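Side-chain contacts in beta-glucosidase (Chaetomella raphigera, PDB 6JXG), which probably hydrolyses terminal, non-reducing beta-D-glucosyl residues to release beta-D-glucose, as a secreted family 3 glycoside hydrolase of cellulose breakdown: residues Ala15-Leu20 / Asp283-Ile288; Lys25-Thr30 / Ala44-Ile49; Gly59-Arg64 / Arg122-Phe127; Val69-Thr74 / Leu379-Gly384. All coordinates share one frame; numbering follows the deposited sequence.

The four contacts form two pairs. Contacts 1 and 2, with centres 10 Å apart, lie about 32 Å from the centre of the chain and pack the N-terminal helices 7-17 and 22-29 against helix 278-294 and the loop after strand 41-42. Contacts 3 and 4, with centres 7 Å apart, lie deep inside, 29 to 37 Å from the first pair between centres. Along the chain, contacts 2 and 3 are nested within the loop closed by contact 1, whereas contact 4 crosses contacts 1 and 3 because 69-74 falls inside both of their loops while 379-384 follows them. Contact 4 ties the N-terminal barrel region to the C-terminal domain, beside the barrel loops of contact 3.

Contact 1 (Ala15-Leu20 / Asp283-Ile288); sequences AALAKL and DMVTRI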
loop_
_atom_site.group_PDB
_atom_site.type_symbol
_atom_site.label_atom_id
_atom_site.label_comp_id
_atom_site.label_asym_id
_atom_site.label_seq_id
_atom_site.Cartn_x
_atom_site.Cartn_y
_atom_site.Cartn_z
ATOM N N ALA A 15 15.476 -9.878 -30.500
ATOM C CA ALA A 15 15.059 -10.197 -31.865
ATOM C C ALA A 15 14.136 -9.132 -32.449
ATOM O O ALA A 15 14.287 -8.731 -33.596
ATOM C CB ALA A 15 14.387 -11.526 -31.917
ATOM N N ALA A 16 13.170 -8.664 -31.667
ATOM C CA ALA A 16 12.315 -7.574 -32.103
ATOM C C ALA A 16 13.054 -6.254 -32.355
ATOM O O ALA A 16 12.824 -5.564 -33.400
ATOM C CB ALA A 16 11.149 -7.396 -31.089
ATOM N N LEU A 17 13.954 -5.903 -31.444
ATOM C CA LEU A 17 14.737 -4.682 -31.554
ATOM C C LEU A 17 15.432 -4.591 -32.940
ATOM O O LEU A 17 15.588 -3.510 -33.528
ATOM C CB LEU A 17 15.788 -4.623 -30.449
ATOM C CG LEU A 17 16.619 -3.346 -30.349
ATOM C CD1 LEU A 17 15.855 -2.181 -29.778
ATOM C CD2 LEU A 17 17.916 -3.548 -29.575
ATOM N N ALA A 18 15.940 -5.730 -33.391
ATOM C CA ALA A 18 16.676 -5.792 -34.645
ATOM C C ALA A 18 15.786 -5.415 -35.891
ATOM O O ALA A 18 16.285 -5.058 -36.921
ATOM C CB ALA A 18 17.256 -7.173 -34.804
ATOM N N LYS A 19 14.487 -5.451 -35.769
ATOM C CA LYS A 19 13.602 -5.071 -36.857
ATOM C C LYS A 19 13.158 -3.627 -36.853
ATOM O O LYS A 19 12.374 -3.248 -37.696
ATOM C CB LYS A 19 12.392 -5.931 -36.829
ATOM C CG LYS A 19 12.838 -7.364 -36.867
ATOM C CD LYS A 19 11.848 -8.231 -37.538
ATOM C CE LYS A 19 10.650 -8.459 -36.705
ATOM N NZ LYS A 19 9.564 -8.785 -37.694
ATOM N N LEU A 20 13.605 -2.850 -35.886
ATOM C CA LEU A 20 13.044 -1.512 -35.670
ATOM C C LEU A 20 13.865 -0.399 -36.217
ATOM O O LEU A 20 15.081 -0.424 -36.143
ATOM C CB LEU A 20 12.866 -1.271 -34.166
ATOM C CG LEU A 20 11.936 -2.185 -33.426
ATOM C CD1 LEU A 20 11.774 -1.759 -31.988
ATOM C CD2 LEU A 20 10.564 -2.243 -34.127
ATOM N N ASP A 283 18.721 0.092 -25.271
ATOM C CA ASP A 283 18.561 -0.538 -23.973
ATOM C C ASP A 283 17.141 -0.272 -23.458
ATOM O O ASP A 283 16.486 -1.163 -22.976
ATOM C CB ASP A 283 19.588 -0.016 -22.987
ATOM C CG ASP A 283 19.482 -0.685 -21.652
ATOM O OD1 ASP A 283 19.877 -1.852 -21.554
ATOM O OD2 ASP A 283 18.950 -0.074 -20.735
ATOM N N MET A 284 16.642 0.931 -23.656
ATOM C CA MET A 284 15.283 1.305 -23.221
ATOM C C MET A 284 14.241 0.415 -23.860
ATOM O O MET A 284 13.382 -0.140 -23.211
ATOM C CB MET A 284 14.968 2.729 -23.647
ATOM C CG MET A 284 15.676 3.851 -22.969
ATOM S SD MET A 284 15.144 5.383 -23.840
ATOM C CE MET A 284 16.217 6.630 -23.269
ATOM N N VAL A 285 14.325 0.266 -25.171
ATOM C CA VAL A 285 13.408 -0.576 -25.929
ATOM C C VAL A 285 13.503 -2.020 -25.614
ATOM O O VAL A 285 12.475 -2.704 -25.530
ATOM C CB VAL A 285 13.584 -0.332 -27.441
ATOM C CG1 VAL A 285 12.586 -1.196 -28.212
ATOM C CG2 VAL A 285 13.270 1.124 -27.736
ATOM N N THR A 286 14.735 -2.533 -25.449
ATOM C CA THR A 286 14.922 -3.887 -25.080
ATOM C C THR A 286 14.196 -4.202 -23.762
ATOM O O THR A 286 13.543 -5.218 -23.659
ATOM C CB THR A 286 16.407 -4.272 -24.948
ATOM O OG1 THR A 286 17.126 -3.989 -26.171
ATOM C CG2 THR A 286 16.538 -5.712 -24.634
ATOM N N ARG A 287 14.286 -3.276 -22.820
ATOM C CA ARG A 287 13.686 -3.458 -21.508
ATOM C C ARG A 287 12.133 -3.464 -21.581
ATOM O O ARG A 287 11.467 -4.329 -21.004
ATOM C CB ARG A 287 14.167 -2.383 -20.566
ATOM C CG ARG A 287 15.629 -2.535 -20.108
ATOM C CD ARG A 287 16.136 -1.337 -19.335
ATOM N NE ARG A 287 17.447 -1.608 -18.766
ATOM C CZ ARG A 287 17.713 -2.388 -17.712
ATOM N NH1 ARG A 287 16.746 -2.920 -16.999
ATOM N NH2 ARG A 287 18.989 -2.584 -17.369
ATOM N N ILE A 288 11.565 -2.475 -22.263
ATOM C CA ILE A 288 10.116 -2.329 -22.440
ATOM C C ILE A 288 9.523 -3.584 -23.108
ATOM O O ILE A 288 8.567 -4.190 -22.601
ATOM C CB ILE A 288 9.774 -1.093 -23.299
ATOM C CG1 ILE A 288 10.255 0.175 -22.592
ATOM C CG2 ILE A 288 8.256 -1.003 -23.540
ATOM C CD1 ILE A 288 10.427 1.412 -23.429
#
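Leu17 and Thr286 mark the closest backbone approach, their CA atoms 6.5 Å apart, where the chain of helix 7-17 passes through a type I beta turn from Leu17 to Leu20 beside the middle of helix 278-294. This is packing between an N-terminal helix and one of the outer helices of the TIM-barrel-like domain, and it passes entirely through side chains. The turn is closed by the bond from Leu20 N to Leu17 O, 3.2 Å long, and brings both leucines onto one side of the chain.

Leu17 does most of the touching. Its CG stands anti to the backbone N (chi1 -175°), which sends the fork of methyls across the gap: CD1 rests on Val285 CB at 3.7 Å, the two side chains crossing obliquely, while CD2 lies 3.5 Å from Thr286 OG1. That hydroxyl hydrogen-bonds to Asp282 O one turn back in its own helix, so the oxygen that Leu17 CD2 approaches is already engaged, and a threonine can sit against a leucine methyl. Leu20 meets Val285 tip to tip, CD1 to CG1 at 3.9 Å. Val285 CG1 also lies 3.8 Å from Leu17 CD1, so one compact methyl serves both leucines. Lys25 and Ile28 of helix 22-29 continue the packing around Leu17 and Leu20 respectively.

Elsewhere on helix 278-294, Asp283 and Arg287 pair one turn apart: Arg287 NE reaches Asp283 OD2 at 2.9 Å, with OD2 in the guanidinium plane, and the same oxygen also forms a salt bridge with Arg280 NH2.

Contact 2 (Lys25-Thr30 / Ala44-Ile49); sequences KASIVT and AAVASI
Ile28 lays the outer part of its side chain across Val46, the two crossing at about a right angle, with Ile28 CG1 3.8 Å and Ile28 CD1 3.9 Å from the single methyl Val46 CG2. Holding CG1 beside the backbone N (chi1 -70°) turns the long branch of isoleucine toward the loop and lets CG1 and CD1 both lie on that methyl. The same Val46 methyl lies 3.9 Å from Ser27 OG, so it spans an apolar and a polar neighbour.

That hydroxyl hydrogen-bonds back to Asp24 O in its own helix and also receives a bond from a water, which gives its other hydrogen to Ala45 O. A second water accepts from Ala44 N at 2.9 Å and bridges to Thr30 O; its leg to Ser27 O is unusually short and so doubtful. Small residues suit this seam: Ser27 CB and Ala44 CB stand 4.2 Å apart, leaving the backbones near enough for water to bridge them. As the helix ends, Thr30 OG1 bonds to Ala26 O at 2.8 Å.

Helix 22-29 is thus lodged between the loop joining strands 41-42 and 55-57 and helices 265-272 and 278-294, with Lys25 NZ forming a salt bridge to Asp282 of the latter.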
loop_
_atom_site.group_PDB
_atom_site.type_symbol
_atom_site.label_atom_id
_atom_site.label_comp_id
_atom_site.label_asym_id
_atom_site.label_seq_id
_atom_site.Cartn_x
_atom_site.Cartn_y
_atom_site.Cartn_z
ATOM N N LYS A 25 11.704 3.010 -32.501
ATOM C CA LYS A 25 12.298 2.984 -31.130
ATOM C C LYS A 25 11.865 4.194 -30.333
ATOM O O LYS A 25 11.405 4.062 -29.210
ATOM C CB LYS A 25 13.817 2.902 -31.213
ATOM C CG LYS A 25 14.263 1.558 -31.776
ATOM C CD LYS A 25 15.769 1.495 -31.979
ATOM C CE LYS A 25 16.087 0.244 -32.743
ATOM N NZ LYS A 25 17.522 0.119 -32.786
ATOM N N ALA A 26 11.963 5.364 -30.939
ATOM C CA ALA A 26 11.513 6.588 -30.275
ATOM C C ALA A 26 10.043 6.539 -29.898
ATOM O O ALA A 26 9.649 7.010 -28.847
ATOM C CB ALA A 26 11.851 7.828 -31.112
ATOM N N SER A 27 9.216 5.922 -30.706
ATOM C CA SER A 27 7.770 5.936 -30.451
ATOM C C SER A 27 7.422 4.953 -29.321
ATOM O O SER A 27 6.371 5.131 -28.706
ATOM C CB SER A 27 6.952 5.625 -31.739
ATOM O OG SER A 27 7.122 4.245 -32.107
ATOM N N ILE A 28 8.305 3.973 -29.061
ATOM C CA ILE A 28 8.128 3.024 -27.992
ATOM C C ILE A 28 8.474 3.626 -26.603
ATOM O O ILE A 28 7.883 3.261 -25.606
ATOM C CB ILE A 28 8.942 1.745 -28.229
ATOM C CG1 ILE A 28 8.330 0.957 -29.381
ATOM C CG2 ILE A 28 8.899 0.761 -27.065
ATOM C CD1 ILE A 28 9.184 -0.217 -29.903
ATOM N N VAL A 29 9.325 4.652 -26.591
ATOM C CA VAL A 29 9.826 5.193 -25.365
ATOM C C VAL A 29 9.156 6.533 -25.028
ATOM O O VAL A 29 9.323 7.087 -23.919
ATOM C CB VAL A 29 11.345 5.256 -25.695
ATOM C CG1 VAL A 29 11.906 6.603 -25.806
ATOM C CG2 VAL A 29 12.157 3.992 -25.362
ATOM N N THR A 30 8.367 7.068 -25.944
ATOM C CA THR A 30 7.835 8.402 -25.817
ATOM C C THR A 30 6.333 8.339 -25.856
ATOM O O THR A 30 5.731 7.925 -26.822
ATOM C CB THR A 30 8.300 9.346 -26.946
ATOM O OG1 THR A 30 9.697 9.208 -27.146
ATOM C CG2 THR A 30 7.910 10.807 -26.660
ATOM N N ALA A 44 2.654 4.640 -29.075
ATOM C CA ALA A 44 2.138 4.229 -30.426
ATOM C C ALA A 44 2.367 2.724 -30.731
ATOM O O ALA A 44 3.341 2.181 -30.347
ATOM C CB ALA A 44 2.846 5.029 -31.490
ATOM N N ALA A 45 1.442 2.095 -31.444
ATOM C CA ALA A 45 1.638 0.755 -31.961
ATOM C C ALA A 45 2.847 0.706 -32.912
ATOM O O ALA A 45 3.164 1.677 -33.579
ATOM C CB ALA A 45 0.351 0.335 -32.717
ATOM N N VAL A 46 3.486 -0.440 -32.971
ATOM C CA VAL A 46 4.564 -0.711 -33.936
ATOM C C VAL A 46 4.157 -2.011 -34.630
ATOM O O VAL A 46 4.376 -3.089 -34.123
ATOM C CB VAL A 46 5.922 -0.850 -33.262
ATOM C CG1 VAL A 46 7.019 -1.163 -34.267
ATOM C CG2 VAL A 46 6.247 0.412 -32.456
ATOM N N ALA A 47 3.538 -1.869 -35.800
ATOM C CA ALA A 47 2.885 -2.995 -36.451
ATOM C C ALA A 47 3.912 -4.016 -36.904
ATOM O O ALA A 47 3.608 -5.185 -36.872
ATOM C CB ALA A 47 2.003 -2.521 -37.610
ATOM N N SER A 48 5.133 -3.593 -37.228
ATOM C CA SER A 48 6.149 -4.551 -37.748
ATOM C C SER A 48 6.516 -5.626 -36.721
ATOM O O SER A 48 6.943 -6.680 -37.095
ATOM C CB SER A 48 7.451 -3.869 -38.191
ATOM O OG SER A 48 8.003 -3.187 -37.071
ATOM N N ILE A 49 6.302 -5.390 -35.431
ATOM C CA ILE A 49 6.558 -6.436 -34.439
ATOM C C ILE A 49 5.303 -6.861 -33.695
ATOM O O ILE A 49 5.393 -7.578 -32.656
ATOM C CB ILE A 49 7.679 -6.012 -33.460
ATOM C CG1 ILE A 49 7.318 -4.693 -32.743
ATOM C CG2 ILE A 49 9.020 -5.850 -34.178
ATOM C CD1 ILE A 49 8.192 -4.412 -31.513
HETATM O O HOH W 1 4.509 6.826 -28.882
HETATM O O HOH W 2 5.253 3.570 -34.018
#

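Contact 3 (Gly59-Arg64 / Arg122-Phe127); sequences GPLGIR and RNWEGF
Pro60 sets CG and CD of its ring against Glu125 OE1, at 3.5 and 3.6 Å, while Leu61 CD2 meets Trp124 CZ3 at 3.8 Å. The leucine methyl comes in at the edge of the indole, in its plane. One face of the indole carries Glu125 CG, 3.6 Å above the ring plane and offset toward the rim. The indole is brought here by a first torsion that sets its CG between the backbone N and the carbonyl carbon (chi1 61°).

The next shell fixes the carboxylate. Arg122 grips it side-on with two nitrogens, both to one oxygen: NE to Glu125 OE2 at 2.8 Å and NH2 to the same OE2 at 3.0 Å. OE2 lies in the guanidinium plane, but the arginine approaches from one face of the carboxylate, some 30° out of its plane. With an alanine at Glu125, Arg122 would probably lose its two-nitrogen grip on a buried carboxylate, and a gap would be likely to open beside Pro60 and over the Trp124 face.

Farther out, Pro60 and Leu61 are the two central residues of a type I turn from Gly59 to Gly62, whose ends are also tied by Gly59 N to Gly62 O at 2.9 Å. A proline fits the bend, and at Gly62 a side chain would jam against the preceding carbonyl. Arg64 forms salt bridges with Asp58 and Asp371; Pro60 touches Lys155 and Arg122 touches His156, both of strand 151-157. Both segments follow parallel strands, 55-57 and 105-106, as do the loops that line the active-site end of a TIM barrel.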
loop_
_atom_site.group_PDB
_atom_site.type_symbol
_atom_site.label_atom_id
_atom_site.label_comp_id
_atom_site.label_asym_id
_atom_site.label_seq_id
_atom_site.Cartn_x
_atom_site.Cartn_y
_atom_site.Cartn_z
ATOM N N GLY A 59 -5.368 2.484 -11.321
ATOM C CA GLY A 59 -4.379 2.789 -10.303
ATOM C C GLY A 59 -4.250 1.574 -9.413
ATOM O O GLY A 59 -4.665 0.488 -9.781
ATOM N N PRO A 60 -3.666 1.743 -8.214
ATOM C CA PRO A 60 -3.361 0.584 -7.350
ATOM C C PRO A 60 -4.522 -0.222 -6.792
ATOM O O PRO A 60 -4.314 -1.410 -6.492
ATOM C CB PRO A 60 -2.454 1.215 -6.215
ATOM C CG PRO A 60 -1.956 2.515 -6.845
ATOM C CD PRO A 60 -3.044 2.986 -7.732
ATOM N N LEU A 61 -5.734 0.356 -6.666
ATOM C CA LEU A 61 -6.822 -0.333 -5.992
ATOM C C LEU A 61 -7.982 -0.629 -6.922
ATOM O O LEU A 61 -9.046 -1.045 -6.476
ATOM C CB LEU A 61 -7.300 0.480 -4.789
ATOM C CG LEU A 61 -7.793 1.900 -4.988
ATOM C CD1 LEU A 61 -9.046 2.049 -5.861
ATOM C CD2 LEU A 61 -8.058 2.605 -3.672
ATOM N N GLY A 62 -7.782 -0.384 -8.199
ATOM C CA GLY A 62 -8.820 -0.615 -9.186
ATOM C C GLY A 62 -8.565 0.198 -10.430
ATOM O O GLY A 62 -7.762 1.171 -10.420
ATOM N N ILE A 63 -9.311 -0.138 -11.488
ATOM C CA ILE A 63 -9.086 0.534 -12.781
ATOM C C ILE A 63 -9.690 1.921 -12.685
ATOM O O ILE A 63 -10.907 2.070 -12.329
ATOM C CB ILE A 63 -9.802 -0.186 -13.924
ATOM C CG1 ILE A 63 -9.566 -1.699 -13.896
ATOM C CG2 ILE A 63 -9.387 0.458 -15.260
ATOM C CD1 ILE A 63 -8.118 -2.131 -13.833
ATOM N N ARG A 64 -8.874 2.944 -12.896
ATOM C CA ARG A 64 -9.350 4.319 -12.884
ATOM C C ARG A 64 -10.149 4.658 -14.194
ATOM O O ARG A 64 -9.853 4.134 -15.270
ATOM C CB ARG A 64 -8.165 5.237 -12.737
ATOM C CG ARG A 64 -8.515 6.681 -12.381
ATOM C CD ARG A 64 -7.195 7.479 -12.323
ATOM N NE ARG A 64 -7.541 8.870 -12.086
ATOM C CZ ARG A 64 -6.716 9.917 -12.311
ATOM N NH1 ARG A 64 -5.481 9.762 -12.776
ATOM N NH2 ARG A 64 -7.187 11.130 -12.076
ATOM N N ARG A 122 -0.812 10.393 0.649
ATOM C CA ARG A 122 -1.016 9.193 -0.176
ATOM C C ARG A 122 -0.680 7.880 0.536
ATOM O O ARG A 122 -0.644 6.805 -0.081
ATOM C CB ARG A 122 -0.190 9.318 -1.430
ATOM C CG ARG A 122 -0.646 10.472 -2.305
ATOM C CD ARG A 122 0.240 10.541 -3.546
ATOM N NE ARG A 122 -0.214 9.492 -4.508
ATOM C CZ ARG A 122 0.239 9.357 -5.755
ATOM N NH1 ARG A 122 1.205 10.143 -6.202
ATOM N NH2 ARG A 122 -0.264 8.417 -6.544
ATOM N N ASN A 123 -0.490 7.937 1.829
ATOM C CA ASN A 123 0.018 6.747 2.547
ATOM C C ASN A 123 -0.936 5.563 2.517
ATOM O O ASN A 123 -0.528 4.444 2.423
ATOM C CB ASN A 123 0.393 7.094 4.006
ATOM C CG ASN A 123 1.504 8.097 4.106
ATOM O OD1 ASN A 123 2.202 8.349 3.156
ATOM N ND2 ASN A 123 1.722 8.615 5.315
ATOM N N TRP A 124 -2.205 5.856 2.534
ATOM C CA TRP A 124 -3.290 4.877 2.284
ATOM C C TRP A 124 -3.214 4.044 1.012
ATOM O O TRP A 124 -3.696 2.871 0.992
ATOM C CB TRP A 124 -4.673 5.555 2.370
ATOM C CG TRP A 124 -4.885 6.624 1.400
ATOM C CD1 TRP A 124 -4.528 7.922 1.527
ATOM C CD2 TRP A 124 -5.366 6.454 0.052
ATOM N NE1 TRP A 124 -4.872 8.615 0.365
ATOM C CE2 TRP A 124 -5.369 7.718 -0.555
ATOM C CE3 TRP A 124 -5.852 5.358 -0.671
ATOM C CZ2 TRP A 124 -5.845 7.933 -1.886
ATOM C CZ3 TRP A 124 -6.312 5.553 -2.025
ATOM C CH2 TRP A 124 -6.311 6.831 -2.602
ATOM N N GLU A 125 -2.537 4.565 -0.011
ATOM C CA GLU A 125 -2.336 3.790 -1.220
ATOM C C GLU A 125 -1.302 2.678 -1.057
ATOM O O GLU A 125 -1.295 1.681 -1.830
ATOM C CB GLU A 125 -1.815 4.687 -2.360
ATOM C CG GLU A 125 -2.667 5.877 -2.772
ATOM C CD GLU A 125 -2.410 6.338 -4.190
ATOM O OE1 GLU A 125 -2.490 5.506 -5.151
ATOM O OE2 GLU A 125 -2.169 7.555 -4.389
ATOM N N GLY A 126 -0.429 2.861 -0.066
ATOM C CA GLY A 126 0.694 1.997 0.187
ATOM C C GLY A 126 0.443 0.874 1.190
ATOM O O GLY A 126 -0.676 0.519 1.461
ATOM N N PHE A 127 1.560 0.316 1.700
ATOM C CA PHE A 127 1.584 -0.937 2.421
ATOM C C PHE A 127 2.337 -0.844 3.755
ATOM O O PHE A 127 2.977 -1.807 4.216
ATOM C CB PHE A 127 2.228 -2.038 1.555
ATOM C CG PHE A 127 1.366 -2.514 0.418
ATOM C CD1 PHE A 127 -0.030 -2.776 0.590
ATOM C CD2 PHE A 127 1.967 -2.858 -0.785
ATOM C CE1 PHE A 127 -0.775 -3.307 -0.452
ATOM C CE2 PHE A 127 1.194 -3.383 -1.836
ATOM C CZ PHE A 127 -0.133 -3.595 -1.675
#

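Contact 4 (Val69-Thr74 / Leu379-Gly384); sequences VTAFPT and LAMGWG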
loop_
_atom_site.group_PDB
_atom_site.type_symbol
_atom_site.label_atom_id
_atom_site.label_comp_id
_atom_site.label_asym_id
_atom_site.label_seq_id
_atom_site.Cartn_x
_atom_site.Cartn_y
_atom_site.Cartn_z
ATOM N N VAL A 69 -16.029 -1.703 -13.231
ATOM C CA VAL A 69 -14.858 -2.311 -12.657
ATOM C C VAL A 69 -15.056 -2.370 -11.107
ATOM O O VAL A 69 -15.983 -1.807 -10.563
ATOM C CB VAL A 69 -13.589 -1.497 -12.996
ATOM C CG1 VAL A 69 -13.439 -1.350 -14.490
ATOM C CG2 VAL A 69 -13.616 -0.134 -12.332
ATOM N N THR A 70 -14.179 -3.074 -10.437
ATOM C CA THR A 70 -14.246 -3.219 -8.987
ATOM C C THR A 70 -13.416 -2.116 -8.312
ATOM O O THR A 70 -12.270 -1.888 -8.672
ATOM C CB THR A 70 -13.721 -4.608 -8.560
ATOM O OG1 THR A 70 -14.570 -5.611 -9.139
ATOM C CG2 THR A 70 -13.745 -4.820 -7.038
ATOM N N ALA A 71 -13.969 -1.532 -7.256
ATOM C CA ALA A 71 -13.245 -0.589 -6.433
ATOM C C ALA A 71 -12.777 -1.366 -5.169
ATOM O O ALA A 71 -13.545 -1.580 -4.233
ATOM C CB ALA A 71 -14.108 0.616 -6.091
ATOM N N PHE A 72 -11.568 -1.921 -5.258
ATOM C CA PHE A 72 -11.022 -2.743 -4.228
ATOM C C PHE A 72 -10.654 -1.886 -3.018
ATOM O O PHE A 72 -10.533 -0.676 -3.120
ATOM C CB PHE A 72 -9.777 -3.477 -4.701
ATOM C CG PHE A 72 -10.010 -4.501 -5.815
ATOM C CD1 PHE A 72 -10.434 -5.784 -5.545
ATOM C CD2 PHE A 72 -9.875 -4.129 -7.132
ATOM C CE1 PHE A 72 -10.651 -6.676 -6.601
ATOM C CE2 PHE A 72 -10.070 -5.023 -8.167
ATOM C CZ PHE A 72 -10.496 -6.298 -7.871
ATOM N N PRO A 73 -10.481 -2.506 -1.848
ATOM C CA PRO A 73 -9.925 -1.812 -0.689
ATOM C C PRO A 73 -8.566 -1.197 -0.986
ATOM O O PRO A 73 -7.800 -1.661 -1.884
ATOM C CB PRO A 73 -9.776 -2.923 0.350
ATOM C CG PRO A 73 -10.785 -3.938 -0.016
ATOM C CD PRO A 73 -10.921 -3.871 -1.522
ATOM N N THR A 74 -8.271 -0.163 -0.256
ATOM C CA THR A 74 -6.972 0.554 -0.330
ATOM C C THR A 74 -5.824 -0.351 0.024
ATOM O O THR A 74 -5.984 -1.364 0.727
ATOM C CB THR A 74 -6.960 1.757 0.598
ATOM O OG1 THR A 74 -7.144 1.309 1.928
ATOM C CG2 THR A 74 -8.093 2.737 0.226
ATOM N N LEU A 379 -16.822 7.140 3.664
ATOM C CA LEU A 379 -15.508 7.259 3.129
ATOM C C LEU A 379 -14.919 5.858 2.866
ATOM O O LEU A 379 -14.739 5.096 3.842
ATOM C CB LEU A 379 -14.585 8.021 4.093
ATOM C CG LEU A 379 -13.132 8.134 3.652
ATOM C CD1 LEU A 379 -13.027 9.063 2.441
ATOM C CD2 LEU A 379 -12.260 8.692 4.722
ATOM N N ALA A 380 -14.546 5.582 1.604
ATOM C CA ALA A 380 -14.068 4.240 1.259
ATOM C C ALA A 380 -12.840 4.209 0.399
ATOM O O ALA A 380 -12.315 3.135 0.060
ATOM C CB ALA A 380 -15.189 3.425 0.649
ATOM N N MET A 381 -12.286 5.400 0.188
ATOM C CA MET A 381 -11.151 5.621 -0.709
ATOM C C MET A 381 -10.662 7.077 -0.375
ATOM O O MET A 381 -11.523 7.974 -0.213
ATOM C CB MET A 381 -11.779 5.605 -2.111
ATOM C CG MET A 381 -10.816 5.515 -3.159
ATOM S SD MET A 381 -11.435 5.227 -4.709
ATOM C CE MET A 381 -12.367 3.716 -4.561
ATOM N N GLY A 382 -9.372 7.307 -0.322
ATOM C CA GLY A 382 -8.798 8.661 -0.485
ATOM C C GLY A 382 -8.844 9.262 -1.894
ATOM O O GLY A 382 -9.520 8.769 -2.767
ATOM N N TRP A 383 -8.224 10.429 -2.107
ATOM C CA TRP A 383 -8.408 11.091 -3.406
ATOM C C TRP A 383 -7.129 11.110 -4.227
ATOM O O TRP A 383 -6.030 10.919 -3.714
ATOM C CB TRP A 383 -8.917 12.527 -3.273
ATOM C CG TRP A 383 -8.013 13.497 -2.681
ATOM C CD1 TRP A 383 -6.946 14.089 -3.277
ATOM C CD2 TRP A 383 -8.117 14.115 -1.366
ATOM N NE1 TRP A 383 -6.382 15.020 -2.435
ATOM C CE2 TRP A 383 -7.042 15.034 -1.249
ATOM C CE3 TRP A 383 -8.977 13.954 -0.290
ATOM C CZ2 TRP A 383 -6.819 15.805 -0.091
ATOM C CZ3 TRP A 383 -8.779 14.774 0.868
ATOM C CH2 TRP A 383 -7.694 15.660 0.949
ATOM N N GLY A 384 -7.322 11.362 -5.511
ATOM C CA GLY A 384 -6.204 11.473 -6.451
ATOM C C GLY A 384 -6.247 10.440 -7.546
ATOM O O GLY A 384 -7.315 9.988 -7.913
#
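Thr74 OG1 has two partners: it bonds to the carbonyl of Val506 and receives the N-H of Gln77. Thr74 is the N-cap residue of helix 75-79, and its hydroxyl, set between the backbone N and the carbonyl carbon (chi1 61°), satisfies a first-turn N-H that has no helical acceptor. With the hydroxyl so occupied, the methyl is left for the facing segment: Thr74 CG2 lies 4.2 Å from Ala380 O and 4.3 Å from Met381 CA. A threonine suits the spot because it supplies both the cap and a methyl for the facing backbone.

The two segments come from the N-terminal and C-terminal domains of the family 3 fold, so their side chains meet at a buried interdomain seam. Gly508 and Gln509 also join it, through backbone hydrogen bonds to Ala380 and Ala71 respectively.

Met381 makes the remaining contact with its tip. CG is anti to the backbone N (chi1 -167°), and a bend at the sulfur (chi3 -57°) swings CE onto Ala71 CB at 3.9 Å. The thioether can bend to lay its terminal methyl on the small side chain of Ala71. Within segment 69-74, Thr70 CG2 sits 3.5 Å above the plane of the Phe72 ring, over its centre.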